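Local coordinates for protein phosphomethylpyrimidine kinase (Pyrococcus furiosus, PDB 2PB9) that probably makes thiamine phosphate from its pyrimidine and thiazole halves through this C-terminal ThiN domain, and phosphorylates hydroxymethylpyrimidine through its N-terminal ThiD section, at residues A79-T84 against A137-G142; E10-A15 against D49-K54. All coordinates share one frame; numbering follows the deposited sequence.

Contact 1. Residues A79-T84 against A137-G142; sequences ARAVLT and ATIPWG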
ATOM      1  N   ALA A  79       4.425 -23.449  -8.607  1.00 25.71           N
ATOM      2  CA  ALA A  79       5.426 -24.515  -8.565  1.00 24.98           C
ATOM      3  C   ALA A  79       6.488 -24.219  -7.521  1.00 24.58           C
ATOM      4  O   ALA A  79       6.916 -25.108  -6.781  1.00 24.70           O
ATOM      5  CB  ALA A  79       6.074 -24.699  -9.933  1.00 23.54           C
ATOM      6  N   ARG A  80       6.925 -22.968  -7.477  1.00 25.59           N
ATOM      7  CA  ARG A  80       7.927 -22.552  -6.506  1.00 27.30           C
ATOM      8  C   ARG A  80       7.355 -22.722  -5.108  1.00 25.58           C
ATOM      9  O   ARG A  80       8.051 -23.135  -4.189  1.00 27.22           O
ATOM     10  CB  ARG A  80       8.325 -21.087  -6.733  1.00 30.83           C
ATOM     11  CG  ARG A  80       9.451 -20.880  -7.751  1.00 37.94           C
ATOM     12  CD  ARG A  80       9.015 -20.035  -8.953  1.00 43.88           C
ATOM     13  NE  ARG A  80       8.599 -18.683  -8.574  1.00 49.91           N
ATOM     14  CZ  ARG A  80       9.312 -17.580  -8.794  1.00 52.66           C
ATOM     15  NH1 ARG A  80      10.495 -17.653  -9.403  1.00 53.40           N
ATOM     16  NH2 ARG A  80       8.845 -16.398  -8.395  1.00 53.85           N
ATOM     17  N   ALA A  81       6.078 -22.405  -4.955  1.00 24.83           N
ATOM     18  CA  ALA A  81       5.408 -22.532  -3.670  1.00 23.50           C
ATOM     19  C   ALA A  81       5.379 -23.986  -3.199  1.00 22.83           C
ATOM     20  O   ALA A  81       5.789 -24.290  -2.072  1.00 21.30           O
ATOM     21  CB  ALA A  81       3.989 -21.997  -3.781  1.00 25.59           C
ATOM     22  N   VAL A  82       4.890 -24.877  -4.062  1.00 21.84           N
ATOM     23  CA  VAL A  82       4.798 -26.288  -3.717  1.00 21.84           C
ATOM     24  C   VAL A  82       6.191 -26.873  -3.553  1.00 21.66           C
ATOM     25  O   VAL A  82       6.423 -27.702  -2.677  1.00 22.92           O
ATOM     26  CB  VAL A  82       3.999 -27.101  -4.789  1.00 20.71           C
ATOM     27  CG1 VAL A  82       4.919 -27.640  -5.866  1.00 23.26           C
ATOM     28  CG2 VAL A  82       3.280 -28.243  -4.134  1.00 20.91           C
ATOM     29  N   LEU A  83       7.119 -26.417  -4.382  1.00 22.25           N
ATOM     30  CA  LEU A  83       8.488 -26.897  -4.338  1.00 23.26           C
ATOM     31  C   LEU A  83       9.101 -26.532  -2.987  1.00 23.98           C
ATOM     32  O   LEU A  83       9.711 -27.374  -2.328  1.00 25.78           O
ATOM     33  CB  LEU A  83       9.282 -26.283  -5.505  1.00 23.79           C
ATOM     34  CG  LEU A  83      10.140 -27.225  -6.384  1.00 23.75           C
ATOM     35  CD1 LEU A  83       9.455 -28.569  -6.571  1.00 21.91           C
ATOM     36  CD2 LEU A  83      10.393 -26.572  -7.733  1.00 22.02           C
ATOM     37  N   THR A  84       8.914 -25.283  -2.568  1.00 23.91           N
ATOM     38  CA  THR A  84       9.431 -24.797  -1.289  1.00 24.35           C
ATOM     39  C   THR A  84       8.744 -25.511  -0.121  1.00 26.43           C
ATOM     40  O   THR A  84       9.369 -25.844   0.895  1.00 27.37           O
ATOM     41  CB  THR A  84       9.203 -23.268  -1.158  1.00 24.60           C
ATOM     42  OG1 THR A  84      10.089 -22.582  -2.048  1.00 24.51           O
ATOM     43  CG2 THR A  84       9.434 -22.787   0.275  1.00 23.25           C
ATOM     44  N   ALA A 137      12.629 -14.628  -4.552  1.00 39.70           N
ATOM     45  CA  ALA A 137      12.895 -15.058  -3.185  1.00 38.19           C
ATOM     46  C   ALA A 137      11.694 -14.879  -2.258  1.00 36.80           C
ATOM     47  O   ALA A 137      11.650 -15.460  -1.174  1.00 36.51           O
ATOM     48  CB  ALA A 137      14.093 -14.296  -2.637  1.00 37.61           C
ATOM     49  N   THR A 138      10.724 -14.086  -2.705  1.00 36.25           N
ATOM     50  CA  THR A 138       9.508 -13.795  -1.940  1.00 34.73           C
ATOM     51  C   THR A 138       8.528 -14.953  -1.760  1.00 34.03           C
ATOM     52  O   THR A 138       8.015 -15.162  -0.659  1.00 33.44           O
ATOM     53  CB  THR A 138       8.724 -12.617  -2.564  1.00 32.95           C
ATOM     54  OG1 THR A 138       9.432 -11.395  -2.336  1.00 31.93           O
ATOM     55  CG2 THR A 138       7.342 -12.516  -1.949  1.00 33.02           C
ATOM     56  N   ILE A 139       8.239 -15.688  -2.829  1.00 32.63           N
ATOM     57  CA  ILE A 139       7.304 -16.794  -2.694  1.00 32.16           C
ATOM     58  C   ILE A 139       7.850 -17.794  -1.681  1.00 31.25           C
ATOM     59  O   ILE A 139       7.146 -18.195  -0.749  1.00 29.26           O
ATOM     60  CB  ILE A 139       7.034 -17.479  -4.040  1.00 32.18           C
ATOM     61  CG1 ILE A 139       6.457 -16.442  -5.017  1.00 35.12           C
ATOM     62  CG2 ILE A 139       6.053 -18.629  -3.851  1.00 30.17           C
ATOM     63  CD1 ILE A 139       6.154 -16.964  -6.408  1.00 35.64           C
ATOM     64  N   PRO A 140       9.117 -18.209  -1.841  1.00 30.54           N
ATOM     65  CA  PRO A 140       9.658 -19.162  -0.869  1.00 29.81           C
ATOM     66  C   PRO A 140       9.673 -18.567   0.540  1.00 29.27           C
ATOM     67  O   PRO A 140       9.361 -19.258   1.509  1.00 30.93           O
ATOM     68  CB  PRO A 140      11.049 -19.474  -1.418  1.00 29.10           C
ATOM     69  CG  PRO A 140      11.369 -18.287  -2.284  1.00 31.30           C
ATOM     70  CD  PRO A 140      10.064 -17.976  -2.942  1.00 29.92           C
ATOM     71  N   TRP A 141      10.018 -17.287   0.653  1.00 28.11           N
ATOM     72  CA  TRP A 141      10.024 -16.623   1.952  1.00 26.47           C
ATOM     73  C   TRP A 141       8.652 -16.761   2.612  1.00 28.03           C
ATOM     74  O   TRP A 141       8.538 -17.110   3.794  1.00 30.18           O
ATOM     75  CB  TRP A 141      10.326 -15.135   1.810  1.00 23.66           C
ATOM     76  CG  TRP A 141      10.176 -14.413   3.118  1.00 24.83           C
ATOM     77  CD1 TRP A 141      11.113 -14.309   4.105  1.00 24.18           C
ATOM     78  CD2 TRP A 141       9.001 -13.744   3.610  1.00 23.68           C
ATOM     79  NE1 TRP A 141      10.597 -13.622   5.176  1.00 23.80           N
ATOM     80  CE2 TRP A 141       9.305 -13.264   4.901  1.00 23.19           C
ATOM     81  CE3 TRP A 141       7.721 -13.509   3.084  1.00 24.69           C
ATOM     82  CZ2 TRP A 141       8.376 -12.556   5.679  1.00 24.49           C
ATOM     83  CZ3 TRP A 141       6.793 -12.804   3.861  1.00 26.16           C
ATOM     84  CH2 TRP A 141       7.131 -12.337   5.147  1.00 25.11           C
ATOM     85  N   GLY A 142       7.611 -16.466   1.843  1.00 26.45           N
ATOM     86  CA  GLY A 142       6.267 -16.560   2.366  1.00 26.83           C
ATOM     87  C   GLY A 142       5.934 -17.941   2.891  1.00 28.13           C
ATOM     88  O   GLY A 142       5.484 -18.079   4.031  1.00 29.60           O
TER
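Ile139 reaches Arg80 and Ala81 with different branches, while Thr84 lies against Pro140. The Ile139 end methyl, CD1, comes in at the edge of the Arg80 guanidinium, in its plane, and sits 3.4 Å from NH2; the two side chains cross at about a right angle. The other branch, CG2, packs on Ala81, 4.0 Å from its CB. Further along, Thr84 presents both branches to Pro140: OG1 meets the ring at CB (3.3 Å). With OG1 beside the backbone N (chi1 -71°), CG2 stands anti to that N and lies against the Pro140 backbone, 3.7 Å from its O. These contacts join helix 77-86 to helix 138-149 in the helical layer on one face of the mixed sheet of the ThiN domain. The local axes approach to 8.8 Å and cross at -41°, and the nearest CA atoms are those of Thr84 and Pro140. Behind this first shell, the Thr84 hydroxyl donates to Arg80 O one turn back (OG1 to O, 3.0 Å), approaching from the face of that carbonyl opposite to the Thr84 backbone N-H. An alanine in place of Thr84 is likely to leave a gap beside Pro140 CB and backbone, and Arg80 O without its side-chain donor. Thr84 also touches Ile143 and Glu144 of helix 138-149, and Arg80 NE makes a long, weak ion pair with Asp76.

Contact 2. Residues E10-A15 against D49-K54; sequences EELTNA and DVAGVK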
ATOM      1  N   GLU A  10      -1.657 -37.873 -15.631  1.00 34.36           N
ATOM      2  CA  GLU A  10      -3.014 -38.404 -15.615  1.00 34.63           C
ATOM      3  C   GLU A  10      -3.837 -37.933 -14.440  1.00 33.69           C
ATOM      4  O   GLU A  10      -4.952 -37.448 -14.610  1.00 31.33           O
ATOM      5  CB  GLU A  10      -2.979 -39.925 -15.602  1.00 37.69           C
ATOM      6  CG  GLU A  10      -2.716 -40.518 -16.951  1.00 42.89           C
ATOM      7  CD  GLU A  10      -3.907 -40.353 -17.874  1.00 46.79           C
ATOM      8  OE1 GLU A  10      -4.907 -41.081 -17.666  1.00 48.31           O
ATOM      9  OE2 GLU A  10      -3.845 -39.492 -18.789  1.00 47.01           O
ATOM     10  N   GLU A  11      -3.283 -38.091 -13.242  1.00 33.41           N
ATOM     11  CA  GLU A  11      -3.976 -37.696 -12.029  1.00 33.46           C
ATOM     12  C   GLU A  11      -4.323 -36.208 -11.999  1.00 32.66           C
ATOM     13  O   GLU A  11      -5.407 -35.824 -11.549  1.00 31.55           O
ATOM     14  CB  GLU A  11      -3.138 -38.084 -10.805  1.00 34.61           C
ATOM     15  CG  GLU A  11      -3.070 -39.592 -10.602  1.00 38.61           C
ATOM     16  CD  GLU A  11      -2.699 -40.011  -9.181  1.00 40.61           C
ATOM     17  OE1 GLU A  11      -2.931 -41.199  -8.852  1.00 43.37           O
ATOM     18  OE2 GLU A  11      -2.180 -39.177  -8.399  1.00 40.07           O
ATOM     19  N   LEU A  12      -3.412 -35.374 -12.488  1.00 30.72           N
ATOM     20  CA  LEU A  12      -3.655 -33.946 -12.504  1.00 30.07           C
ATOM     21  C   LEU A  12      -4.662 -33.627 -13.602  1.00 31.27           C
ATOM     22  O   LEU A  12      -5.640 -32.912 -13.379  1.00 32.50           O
ATOM     23  CB  LEU A  12      -2.342 -33.179 -12.724  1.00 28.18           C
ATOM     24  CG  LEU A  12      -2.438 -31.646 -12.773  1.00 26.62           C
ATOM     25  CD1 LEU A  12      -3.258 -31.150 -11.596  1.00 25.47           C
ATOM     26  CD2 LEU A  12      -1.050 -31.029 -12.764  1.00 24.05           C
ATOM     27  N   THR A  13      -4.431 -34.174 -14.787  1.00 31.17           N
ATOM     28  CA  THR A  13      -5.332 -33.929 -15.896  1.00 30.87           C
ATOM     29  C   THR A  13      -6.767 -34.310 -15.525  1.00 32.00           C
ATOM     30  O   THR A  13      -7.715 -33.688 -15.995  1.00 33.69           O
ATOM     31  CB  THR A  13      -4.874 -34.702 -17.163  1.00 29.99           C
ATOM     32  OG1 THR A  13      -3.672 -34.108 -17.673  1.00 29.50           O
ATOM     33  CG2 THR A  13      -5.937 -34.667 -18.236  1.00 26.88           C
ATOM     34  N   ASN A  14      -6.936 -35.321 -14.679  1.00 33.17           N
ATOM     35  CA  ASN A  14      -8.281 -35.721 -14.275  1.00 34.46           C
ATOM     36  C   ASN A  14      -8.844 -34.695 -13.305  1.00 34.31           C
ATOM     37  O   ASN A  14      -9.968 -34.212 -13.480  1.00 34.71           O
ATOM     38  CB  ASN A  14      -8.285 -37.093 -13.586  1.00 37.70           C
ATOM     39  CG  ASN A  14      -7.970 -38.238 -14.537  1.00 42.24           C
ATOM     40  OD1 ASN A  14      -8.508 -38.315 -15.649  1.00 44.46           O
ATOM     41  ND2 ASN A  14      -7.104 -39.149 -14.096  1.00 44.35           N
ATOM     42  N   ALA A  15      -8.060 -34.369 -12.280  1.00 32.46           N
ATOM     43  CA  ALA A  15      -8.479 -33.404 -11.268  1.00 31.82           C
ATOM     44  C   ALA A  15      -8.918 -32.103 -11.927  1.00 31.16           C
ATOM     45  O   ALA A  15      -9.942 -31.531 -11.568  1.00 31.20           O
ATOM     46  CB  ALA A  15      -7.337 -33.143 -10.284  1.00 31.65           C
ATOM     47  N   ASP A  49      10.156 -29.436 -13.170  1.00 32.40           N
ATOM     48  CA  ASP A  49       9.866 -30.772 -12.649  1.00 30.41           C
ATOM     49  C   ASP A  49       8.476 -30.838 -12.045  1.00 28.59           C
ATOM     50  O   ASP A  49       8.112 -31.808 -11.373  1.00 27.75           O
ATOM     51  CB  ASP A  49      10.905 -31.153 -11.590  1.00 31.04           C
ATOM     52  CG  ASP A  49      12.320 -31.001 -12.096  1.00 31.13           C
ATOM     53  OD1 ASP A  49      12.592 -31.551 -13.181  1.00 31.76           O
ATOM     54  OD2 ASP A  49      13.152 -30.341 -11.426  1.00 29.24           O
ATOM     55  N   VAL A  50       7.703 -29.789 -12.286  1.00 27.54           N
ATOM     56  CA  VAL A  50       6.353 -29.713 -11.760  1.00 26.77           C
ATOM     57  C   VAL A  50       5.369 -29.541 -12.909  1.00 25.73           C
ATOM     58  O   VAL A  50       5.598 -28.741 -13.812  1.00 24.64           O
ATOM     59  CB  VAL A  50       6.222 -28.530 -10.770  1.00 25.78           C
ATOM     60  CG1 VAL A  50       4.858 -28.566 -10.099  1.00 27.49           C
ATOM     61  CG2 VAL A  50       7.333 -28.600  -9.728  1.00 22.19           C
ATOM     62  N   ALA A  51       4.284 -30.306 -12.882  1.00 24.98           N
ATOM     63  CA  ALA A  51       3.282 -30.218 -13.937  1.00 26.12           C
ATOM     64  C   ALA A  51       2.170 -29.239 -13.545  1.00 26.76           C
ATOM     65  O   ALA A  51       1.665 -29.271 -12.427  1.00 26.49           O
ATOM     66  CB  ALA A  51       2.700 -31.608 -14.236  1.00 23.82           C
ATOM     67  N   GLY A  52       1.809 -28.359 -14.473  1.00 27.53           N
ATOM     68  CA  GLY A  52       0.768 -27.384 -14.209  1.00 27.89           C
ATOM     69  C   GLY A  52      -0.086 -27.174 -15.444  1.00 28.57           C
ATOM     70  O   GLY A  52       0.181 -27.760 -16.500  1.00 29.56           O
ATOM     71  N   VAL A  53      -1.116 -26.345 -15.323  1.00 26.63           N
ATOM     72  CA  VAL A  53      -1.989 -26.086 -16.455  1.00 24.75           C
ATOM     73  C   VAL A  53      -1.443 -24.913 -17.263  1.00 25.79           C
ATOM     74  O   VAL A  53      -1.275 -23.802 -16.745  1.00 24.70           O
ATOM     75  CB  VAL A  53      -3.433 -25.771 -15.993  1.00 24.61           C
ATOM     76  CG1 VAL A  53      -4.341 -25.604 -17.207  1.00 23.87           C
ATOM     77  CG2 VAL A  53      -3.953 -26.892 -15.096  1.00 22.70           C
ATOM     78  N   LYS A  54      -1.153 -25.167 -18.537  1.00 25.73           N
ATOM     79  CA  LYS A  54      -0.622 -24.118 -19.399  1.00 24.96           C
ATOM     80  C   LYS A  54      -1.700 -23.092 -19.712  1.00 25.00           C
ATOM     81  O   LYS A  54      -2.643 -23.376 -20.444  1.00 27.03           O
ATOM     82  CB  LYS A  54      -0.087 -24.714 -20.696  1.00 23.99           C
ATOM     83  CG  LYS A  54       0.494 -23.687 -21.615  1.00 23.52           C
ATOM     84  CD  LYS A  54       0.984 -24.317 -22.896  1.00 24.47           C
ATOM     85  CE  LYS A  54       1.532 -23.249 -23.832  1.00 25.21           C
ATOM     86  NZ  LYS A  54       1.916 -23.827 -25.138  1.00 27.25           N
TER
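Leu12 carries the contact with Ala51 and Gly52, stretching from helix 5-21 to the backbone of strand 50-53. Its CB starts toward the strand but is still 5.6 Å from Ala51 O. CG, anti to the Leu12 backbone N (chi1 180°), brings the chain to 4.8 Å from the same oxygen. There the methyls part. With chi2 at 48°, CD2 continues the extended chain toward the strand, whereas CD1 turns aside and meets neither Ala51 nor Gly52. CD2 is thus the touching atom: it lies against the Ala51 peptide, 3.3 Å from Ala51 O, and meets the Ala51 methyl with CD2 to CB at 4.1 Å. Gly52 N, 4.3 Å from Leu12 CD2, marks the far margin of the contact. The methyl pair packs apolarly, the approach to the peptide is a van der Waals one, and all three residues are buried, the small Ala51 side chain directed to the helix. Such helix-on-sheet packing is characteristic of layered alpha/beta domains. Strand 50-53 is itself held by backbone hydrogen bonds, Ala51 pairing with Tyr37 and Gly52 with Glu71. Lys54, just beyond the strand, makes a cation-pi contact with Tyr60 of the second subunit. Helix 5-21 spans several elements: Leu12 and Thr13 touch Val70 of strand 70-72, Glu11 and Ala15 rest on strand 35-38, and both also meet Pro176 at the start of helix 176-185.

How the contacts relate
Contacts 1 and 2 have centres about 19 Å apart and meet through strand 50-53. The neighbouring residues Val50 and Ala51 point to opposite faces of the mixed sheet: Ala51 faces helix 5-21 in contact 2, whereas Val50 faces helix 77-86 of contact 1. There Leu83 CD1 lies 3.8 Å from Val50 CG2, and Ala79 CB lies 3.9 Å from Val50 CB. Helix 77-86 therefore rests on the strand by one side and on helix 138-149 by another. Together the two contacts outline an alpha/beta/alpha layering, in which contact 2 joins helix to sheet and contact 1 joins two helices on the other face. Along the chain, contact 2 closes before contact 1 opens.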